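Local coordinates for putative Oleoyl-[acyl-carrier protein] thioesterase (Lactobacillus plantarum, PDB 2OWN) that probably hydrolyses the thioester of oleoyl-acyl-carrier protein, releasing the free fatty acid, as a member of the acyl-ACP thioesterase family with its hotdog domains, at residues K164-R169 / V189-A194; R208-V213 / C247-I252; Q217-H222 / H238-D243. All coordinates share one frame; numbering follows the deposited sequence.

Contact 1: residues K164-R169 / V189-A194; sequences KPYHVR and VDTLPA. With SO4 (sulfate ion), chain C.
A tyrosine hydroxyl and a lysine ammonium from the same face of one strand converge on a single residue of a helix, Asp190, taking its side chain and its main chain respectively. Tyr166 OH donates to Asp190 OD2 at 2.7 Å; the carboxylate oxygen lies at the ring edge, in the ring plane, yet it is met from above the carboxylate plane, the two planes standing 73° apart. Lys164 stretches out beyond CG and crosses the aspartate at about a right angle, so that NZ reaches Asp190 O at 2.7 Å, approaching from above the carbonyl plane. A longer salt bridge of 3.6 Å joins Lys164 NZ to Asp190 OD2. One water closes the group, donating to Asp190 OD1 and weakly accepting from Lys164 NZ.

In hotdog terms, strand 162-167 meets the helix that the sheet wraps, helix 184-191, and Tyr166 stacks on Trp187 of that helix. Thr191 OG1 turns back to Trp187 O, while Asp190 OD1 accepts from Phe170 N of the second subunit, tying the carboxylate to the dimer interface. Replacing Tyr166 by phenylalanine removes the donor to Asp190 OD2 and would probably leave the carboxylate less firmly oriented, held then by Lys164, the water and Phe170 of the second subunit. Beyond the tyrosine, a sulfate, probably from the crystallisation liquor, takes an almost straight bond (177°) from His167 N to O1 at 2.9 Å, a second from His167 ND1 to O4, and a weak one from Arg169 NH2; His167 N of the second subunit binds it too.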
# COMPACT_ATOMS: atom_id res chain seq x y z
N LYS B 164 9.89 5.08 -18.09
CA LYS B 164 10.51 4.54 -16.86
C LYS B 164 10.28 3.02 -16.76
O LYS B 164 9.14 2.57 -17.02
CB LYS B 164 9.98 5.17 -15.56
CG LYS B 164 10.29 6.64 -15.34
CD LYS B 164 9.88 7.01 -13.93
CE LYS B 164 10.05 8.46 -13.60
NZ LYS B 164 9.63 8.65 -12.18
N PRO B 165 11.34 2.22 -16.42
CA PRO B 165 11.14 0.79 -16.22
C PRO B 165 10.70 0.52 -14.76
O PRO B 165 11.06 1.29 -13.85
CB PRO B 165 12.53 0.21 -16.48
CG PRO B 165 13.46 1.25 -16.02
CD PRO B 165 12.77 2.57 -16.23
N TYR B 166 9.88 -0.51 -14.57
CA TYR B 166 9.42 -0.97 -13.25
C TYR B 166 9.49 -2.49 -13.23
O TYR B 166 9.16 -3.14 -14.24
CB TYR B 166 8.00 -0.52 -12.93
CG TYR B 166 7.82 0.96 -12.85
CD1 TYR B 166 8.01 1.64 -11.63
CD2 TYR B 166 7.46 1.72 -13.98
CE1 TYR B 166 7.85 3.06 -11.53
CE2 TYR B 166 7.29 3.14 -13.90
CZ TYR B 166 7.49 3.79 -12.68
OH TYR B 166 7.33 5.14 -12.61
N HIS B 167 9.92 -3.05 -12.10
CA HIS B 167 10.02 -4.49 -11.88
C HIS B 167 8.82 -4.89 -11.02
O HIS B 167 8.47 -4.16 -10.07
CB HIS B 167 11.34 -4.84 -11.21
CG HIS B 167 12.53 -4.48 -12.03
ND1 HIS B 167 13.08 -3.22 -12.03
CD2 HIS B 167 13.28 -5.22 -12.89
CE1 HIS B 167 14.12 -3.19 -12.86
NE2 HIS B 167 14.26 -4.40 -13.39
N VAL B 168 8.20 -6.03 -11.35
CA VAL B 168 7.03 -6.55 -10.62
C VAL B 168 7.59 -7.19 -9.34
O VAL B 168 8.44 -8.08 -9.42
CB VAL B 168 6.21 -7.57 -11.45
CG1 VAL B 168 4.99 -8.07 -10.66
CG2 VAL B 168 5.75 -6.93 -12.74
N ARG B 169 7.10 -6.73 -8.19
CA ARG B 169 7.54 -7.19 -6.86
C ARG B 169 6.69 -8.31 -6.31
O ARG B 169 5.58 -8.55 -6.80
CB ARG B 169 7.50 -6.05 -5.86
CG ARG B 169 8.42 -4.96 -6.20
CD ARG B 169 8.18 -3.80 -5.33
NE ARG B 169 9.05 -2.73 -5.76
CZ ARG B 169 8.90 -1.44 -5.48
NH1 ARG B 169 7.91 -0.96 -4.72
NH2 ARG B 169 9.79 -0.60 -5.99
N VAL B 189 1.18 6.57 -12.46
CA VAL B 189 1.28 7.88 -11.78
C VAL B 189 2.74 8.27 -11.54
O VAL B 189 3.09 9.43 -11.79
CB VAL B 189 0.41 7.95 -10.49
CG1 VAL B 189 0.54 9.31 -9.80
CG2 VAL B 189 -1.06 7.67 -10.85
N ASP B 190 3.57 7.33 -11.05
CA ASP B 190 5.01 7.59 -10.81
C ASP B 190 5.81 7.92 -12.10
O ASP B 190 6.89 8.52 -11.99
CB ASP B 190 5.70 6.45 -10.05
CG ASP B 190 7.13 6.79 -9.67
OD1 ASP B 190 7.32 7.78 -8.93
OD2 ASP B 190 8.05 6.13 -10.20
N THR B 191 5.32 7.52 -13.30
CA THR B 191 5.97 7.90 -14.60
C THR B 191 6.07 9.43 -14.72
O THR B 191 7.08 9.94 -15.22
CB THR B 191 5.22 7.33 -15.84
OG1 THR B 191 5.07 5.92 -15.71
CG2 THR B 191 5.97 7.65 -17.16
N LEU B 192 5.03 10.14 -14.23
CA LEU B 192 4.97 11.60 -14.23
C LEU B 192 5.84 12.14 -13.08
O LEU B 192 5.88 11.51 -12.01
CB LEU B 192 3.53 12.09 -14.05
CG LEU B 192 2.51 11.66 -15.10
CD1 LEU B 192 1.09 11.99 -14.65
CD2 LEU B 192 2.81 12.28 -16.47
N PRO B 193 6.51 13.31 -13.27
CA PRO B 193 7.37 13.84 -12.21
C PRO B 193 6.57 14.49 -11.07
O PRO B 193 5.41 14.91 -11.28
CB PRO B 193 8.22 14.87 -12.95
CG PRO B 193 7.31 15.39 -13.99
CD PRO B 193 6.47 14.23 -14.42
N ALA B 194 7.18 14.56 -9.88
CA ALA B 194 6.58 15.20 -8.68
C ALA B 194 6.15 16.67 -8.93
O ALA B 194 5.13 17.08 -8.38
CB ALA B 194 7.52 15.11 -7.45
S SO4 C . 11.75 -0.32 -9.64
O1 SO4 C . 10.65 -1.20 -9.98
O2 SO4 C . 11.63 0.93 -10.39
O3 SO4 C . 11.75 0.01 -8.25
O4 SO4 C . 13.01 -0.99 -9.98
O HOH W 1 10.02 8.32 -8.94

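Contact 2: residues R208-V213 / C247-I252; sequences RYENEV and CCEVTI. With SO4 (sulfate ion), chain O.
Backbone hydrogen bonds define the register. Arg208 and Glu249 form an antiparallel hydrogen-bonded pair: Arg208 N reaches Glu249 O at 2.9 Å, nearly along the C=O axis, and Glu249 N returns to Arg208 O at 3.0 Å in the carbonyl plane. Tyr209 and Cys248 follow as a non-hydrogen-bonded pair. Where strand 200-209 ends, Cys247 O takes two donors, Glu210 N at 3.0 Å from above the carbonyl plane and, weakly, Asn211 N at 3.3 Å, so the departing chain remains attached for two more residues.

Sulfur contacts come next. Cys248 SG, anti to its backbone N (chi1 -179°), lies obliquely to the Tyr209 ring, 4.8 Å from the ring centroid, a sulfur-aromatic contact. Cys247 SG touches Val213 CG2 at 3.8 Å.

Charged groups form the third class. Glu210 bends at chi2 (78°), which folds its carboxylate back over segment 247-252, with OE2 within 3.3 Å of Glu249 OE1 and the carboxylate planes 63° apart. Glu210 OE1 also lies 3.0 Å from Arg208 O, another acceptor; together these would probably raise the pKa of Glu210. Glu249 OE2 accepts from Phe155 N. Arg208 directs its guanidinium away from the partner strand, where NH2 bonds weakly to a sulfate ion, also held by Gln67 NE2.

Ile240 of strand 233-241 bonds through its backbone to both Cys247 and Cys248, a classic beta bulge. Strand 246-256 pairs with this strand on one side and with 200-209 on the other, while Tyr209 pairs through its backbone with Thr66 of strand 61-72 and packs on Val65 and Tyr68.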
# COMPACT_ATOMS: atom_id res chain seq x y z
N ARG B 208 -7.69 0.33 -19.89
CA ARG B 208 -7.93 -0.85 -20.74
C ARG B 208 -6.81 -1.84 -20.40
O ARG B 208 -5.65 -1.47 -20.53
CB ARG B 208 -7.88 -0.50 -22.23
CG ARG B 208 -9.05 0.31 -22.76
CD ARG B 208 -10.30 -0.52 -22.86
NE ARG B 208 -11.43 0.23 -23.44
CZ ARG B 208 -12.26 1.06 -22.79
NH1 ARG B 208 -12.15 1.31 -21.47
NH2 ARG B 208 -13.24 1.67 -23.47
N TYR B 209 -7.17 -3.05 -19.94
CA TYR B 209 -6.20 -4.11 -19.60
C TYR B 209 -6.19 -5.06 -20.79
O TYR B 209 -7.22 -5.66 -21.08
CB TYR B 209 -6.58 -4.85 -18.33
CG TYR B 209 -6.69 -3.95 -17.12
CD1 TYR B 209 -5.55 -3.57 -16.37
CD2 TYR B 209 -7.96 -3.48 -16.70
CE1 TYR B 209 -5.68 -2.72 -15.22
CE2 TYR B 209 -8.10 -2.64 -15.57
CZ TYR B 209 -6.97 -2.26 -14.83
OH TYR B 209 -7.13 -1.45 -13.74
N GLU B 210 -5.05 -5.15 -21.49
CA GLU B 210 -4.89 -6.02 -22.67
C GLU B 210 -4.29 -7.38 -22.29
O GLU B 210 -4.82 -8.42 -22.69
CB GLU B 210 -4.03 -5.38 -23.76
CG GLU B 210 -4.58 -4.09 -24.44
CD GLU B 210 -4.44 -2.79 -23.65
OE1 GLU B 210 -3.84 -2.78 -22.56
OE2 GLU B 210 -4.91 -1.74 -24.16
N ASN B 211 -3.18 -7.34 -21.53
CA ASN B 211 -2.43 -8.52 -21.07
C ASN B 211 -2.00 -8.39 -19.60
O ASN B 211 -1.54 -7.32 -19.20
CB ASN B 211 -1.18 -8.72 -21.94
CG ASN B 211 -1.50 -9.15 -23.37
OD1 ASN B 211 -2.16 -10.17 -23.58
ND2 ASN B 211 -0.99 -8.41 -24.34
N GLU B 212 -2.14 -9.48 -18.83
CA GLU B 212 -1.75 -9.50 -17.41
C GLU B 212 -0.22 -9.57 -17.29
O GLU B 212 0.45 -10.21 -18.12
CB GLU B 212 -2.37 -10.68 -16.66
CG GLU B 212 -3.90 -10.65 -16.60
N VAL B 213 0.31 -8.89 -16.27
CA VAL B 213 1.75 -8.85 -15.97
C VAL B 213 1.98 -9.90 -14.87
O VAL B 213 1.15 -10.05 -13.98
CB VAL B 213 2.20 -7.45 -15.52
CG1 VAL B 213 3.70 -7.43 -15.30
CG2 VAL B 213 1.83 -6.41 -16.57
N CYS B 247 0.19 -4.18 -22.20
CA CYS B 247 -0.37 -4.73 -20.96
C CYS B 247 -1.53 -3.86 -20.45
O CYS B 247 -2.56 -4.41 -20.05
CB CYS B 247 0.72 -4.90 -19.89
SG CYS B 247 1.92 -6.18 -20.36
N CYS B 248 -1.34 -2.54 -20.46
CA CYS B 248 -2.34 -1.57 -20.01
C CYS B 248 -2.22 -0.21 -20.72
O CYS B 248 -1.10 0.29 -20.87
CB CYS B 248 -2.18 -1.39 -18.50
SG CYS B 248 -3.29 -0.28 -17.66
N GLU B 249 -3.35 0.33 -21.22
CA GLU B 249 -3.44 1.67 -21.88
C GLU B 249 -4.35 2.52 -21.01
O GLU B 249 -5.47 2.09 -20.67
CB GLU B 249 -3.93 1.62 -23.33
CG GLU B 249 -2.84 1.28 -24.34
CD GLU B 249 -3.31 1.42 -25.77
OE1 GLU B 249 -4.33 0.79 -26.13
OE2 GLU B 249 -2.62 2.12 -26.56
N VAL B 250 -3.87 3.72 -20.63
CA VAL B 250 -4.58 4.65 -19.75
C VAL B 250 -4.51 6.12 -20.18
O VAL B 250 -3.45 6.59 -20.64
CB VAL B 250 -4.06 4.50 -18.26
CG1 VAL B 250 -4.64 5.56 -17.28
CG2 VAL B 250 -4.32 3.09 -17.73
N THR B 251 -5.64 6.82 -20.05
CA THR B 251 -5.74 8.26 -20.32
C THR B 251 -6.31 8.90 -19.04
O THR B 251 -7.35 8.46 -18.55
CB THR B 251 -6.54 8.58 -21.57
OG1 THR B 251 -5.83 8.05 -22.70
CG2 THR B 251 -6.67 10.10 -21.75
N ILE B 252 -5.61 9.92 -18.52
CA ILE B 252 -6.01 10.64 -17.30
C ILE B 252 -6.22 12.12 -17.62
O ILE B 252 -5.38 12.72 -18.30
CB ILE B 252 -4.97 10.49 -16.15
CG1 ILE B 252 -4.67 9.02 -15.84
CG2 ILE B 252 -5.45 11.21 -14.86
CD1 ILE B 252 -3.58 8.82 -14.78
S SO4 O . -14.21 -1.38 -26.41
O1 SO4 O . -14.27 0.06 -26.22
O2 SO4 O . -12.86 -1.84 -26.11
O3 SO4 O . -15.16 -2.01 -25.49
O4 SO4 O . -14.58 -1.74 -27.77

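Contact 3: residues Q217-H222 / H238-D243; sequences QTVTAH and HLIEVD
Ile240 and Val219 form the apolar centre. Ile240 CG2 rests on Val219 CB, and its CD1, swung round by chi2, presses on Ala221 CB at 3.4 Å, tighter than usual for two carbons. Val219 CG1 meets Val242 CG2 equally closely, at 3.4 Å, and Val242 CG1 lies against the extended Gln217 side chain, crossing it at about a right angle. Leu188 of helix 184-191 packs on Ile240, and Trp187 on Val219, so this face lies against the helix.

Between the two faces run the backbones of the antiparallel hairpin of strands 218-227 and 233-241, in which the axes of the short segments 218-222 and 238-241 approach to 4.7 Å. Thr220 N to Glu241 O is short, 2.7 Å, and nearly straight at 171°; His222 N to Leu239 O repeats the pattern at 2.8 Å, and both pairs are completed by return bonds.

On the opposite face, Glu241 takes the crowded chi1 position (60°) and extends beside Thr220, its carboxylate reaching the edge of the His222 ring. His222 NE2 donates to Glu241 OE2 at 2.7 Å, close to the ring plane but above the carboxylate plane, the planes being 80° apart. Thr163 OG1 bonds to His222 ND1. With both ring nitrogens engaged, the imidazole is fixed in rotation, and the short carboxylate contact would probably raise its pKa and favour a positively charged histidine.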
# COMPACT_ATOMS: atom_id res chain seq x y z
N GLN B 217 8.78 -10.24 -14.31
CA GLN B 217 8.79 -9.44 -15.55
C GLN B 217 9.10 -7.98 -15.22
O GLN B 217 8.74 -7.48 -14.13
CB GLN B 217 7.46 -9.51 -16.31
CG GLN B 217 7.11 -10.89 -16.86
CD GLN B 217 5.78 -10.92 -17.63
OE1 GLN B 217 4.79 -10.30 -17.22
NE2 GLN B 217 5.75 -11.68 -18.71
N THR B 218 9.78 -7.31 -16.16
CA THR B 218 10.13 -5.90 -16.07
C THR B 218 9.18 -5.21 -17.05
O THR B 218 9.20 -5.52 -18.25
CB THR B 218 11.59 -5.63 -16.49
OG1 THR B 218 12.48 -6.44 -15.70
CG2 THR B 218 11.95 -4.14 -16.30
N VAL B 219 8.31 -4.34 -16.51
CA VAL B 219 7.35 -3.56 -17.31
C VAL B 219 8.01 -2.21 -17.69
O VAL B 219 8.86 -1.71 -16.94
CB VAL B 219 5.96 -3.34 -16.61
CG1 VAL B 219 5.40 -4.66 -16.12
CG2 VAL B 219 6.03 -2.37 -15.46
N THR B 220 7.63 -1.68 -18.85
CA THR B 220 8.11 -0.40 -19.38
C THR B 220 6.87 0.51 -19.40
O THR B 220 5.91 0.21 -20.12
CB THR B 220 8.73 -0.55 -20.78
OG1 THR B 220 9.76 -1.54 -20.73
CG2 THR B 220 9.32 0.77 -21.27
N ALA B 221 6.90 1.57 -18.58
CA ALA B 221 5.80 2.54 -18.45
C ALA B 221 6.14 3.77 -19.27
O ALA B 221 7.23 4.31 -19.12
CB ALA B 221 5.60 2.94 -17.00
N HIS B 222 5.20 4.19 -20.13
CA HIS B 222 5.36 5.37 -20.99
C HIS B 222 4.28 6.40 -20.65
O HIS B 222 3.20 6.01 -20.22
CB HIS B 222 5.26 5.00 -22.46
CG HIS B 222 6.22 3.94 -22.90
ND1 HIS B 222 7.53 4.21 -23.22
CD2 HIS B 222 6.04 2.62 -23.12
CE1 HIS B 222 8.13 3.10 -23.59
NE2 HIS B 222 7.25 2.11 -23.54
N HIS B 238 -0.98 7.26 -21.21
CA HIS B 238 -0.06 6.26 -20.66
C HIS B 238 -0.17 4.89 -21.34
O HIS B 238 -1.24 4.53 -21.84
CB HIS B 238 -0.35 6.02 -19.18
CG HIS B 238 -0.30 7.25 -18.32
ND1 HIS B 238 0.73 7.49 -17.44
CD2 HIS B 238 -1.16 8.29 -18.20
CE1 HIS B 238 0.50 8.64 -16.82
NE2 HIS B 238 -0.64 9.14 -17.26
N LEU B 239 0.95 4.16 -21.31
CA LEU B 239 1.08 2.79 -21.84
C LEU B 239 2.04 1.97 -20.96
O LEU B 239 3.15 2.44 -20.70
CB LEU B 239 1.58 2.77 -23.30
CG LEU B 239 1.85 1.41 -24.00
CD1 LEU B 239 0.62 0.51 -24.01
CD2 LEU B 239 2.37 1.62 -25.41
N ILE B 240 1.59 0.80 -20.50
CA ILE B 240 2.41 -0.16 -19.75
C ILE B 240 2.58 -1.34 -20.71
O ILE B 240 1.57 -1.86 -21.22
CB ILE B 240 1.77 -0.64 -18.43
CG1 ILE B 240 1.41 0.53 -17.50
CG2 ILE B 240 2.71 -1.62 -17.69
CD1 ILE B 240 2.58 1.37 -17.01
N GLU B 241 3.83 -1.73 -20.97
CA GLU B 241 4.17 -2.87 -21.83
C GLU B 241 5.26 -3.76 -21.20
O GLU B 241 6.01 -3.29 -20.34
CB GLU B 241 4.61 -2.39 -23.22
CG GLU B 241 5.83 -1.47 -23.25
CD GLU B 241 6.22 -1.00 -24.64
OE1 GLU B 241 5.55 -1.30 -25.65
OE2 GLU B 241 7.25 -0.30 -24.71
N VAL B 242 5.32 -5.02 -21.64
CA VAL B 242 6.32 -6.03 -21.20
C VAL B 242 6.99 -6.65 -22.44
O VAL B 242 6.51 -7.66 -22.97
CB VAL B 242 5.68 -7.09 -20.25
CG1 VAL B 242 6.71 -8.13 -19.81
CG2 VAL B 242 5.11 -6.42 -19.02
N ASP B 243 8.05 -5.98 -22.92
CA ASP B 243 8.87 -6.38 -24.09
C ASP B 243 8.08 -6.39 -25.42
O ASP B 243 7.87 -7.46 -26.02
CB ASP B 243 9.58 -7.72 -23.81
O HOH W 2 9.34 -4.26 -20.87
O HOH W 3 2.86 5.51 -17.52

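In the fold
All three contacts lie within the C-terminal acyl-ACP thioesterase domain and share the curled beta-sheet of its hotdog fold. Contact 1 comes first along the chain; contact 3 then falls between the two segments of contact 2. Contact 3 is the hub, its centre about 9 Å from that of each other contact, whereas contacts 1 and 2 have centres about 14 Å apart. Strand 162-167 borders strand 218-227, which pairs with 233-241, then 246-256, then 200-209. Backbone pairing therefore holds this half of the protein together from 162-167 across to 200-209, while contact 1 adds helix 184-191 and meets the second subunit; the segments of contacts 2 and 3 touch no other protein chain.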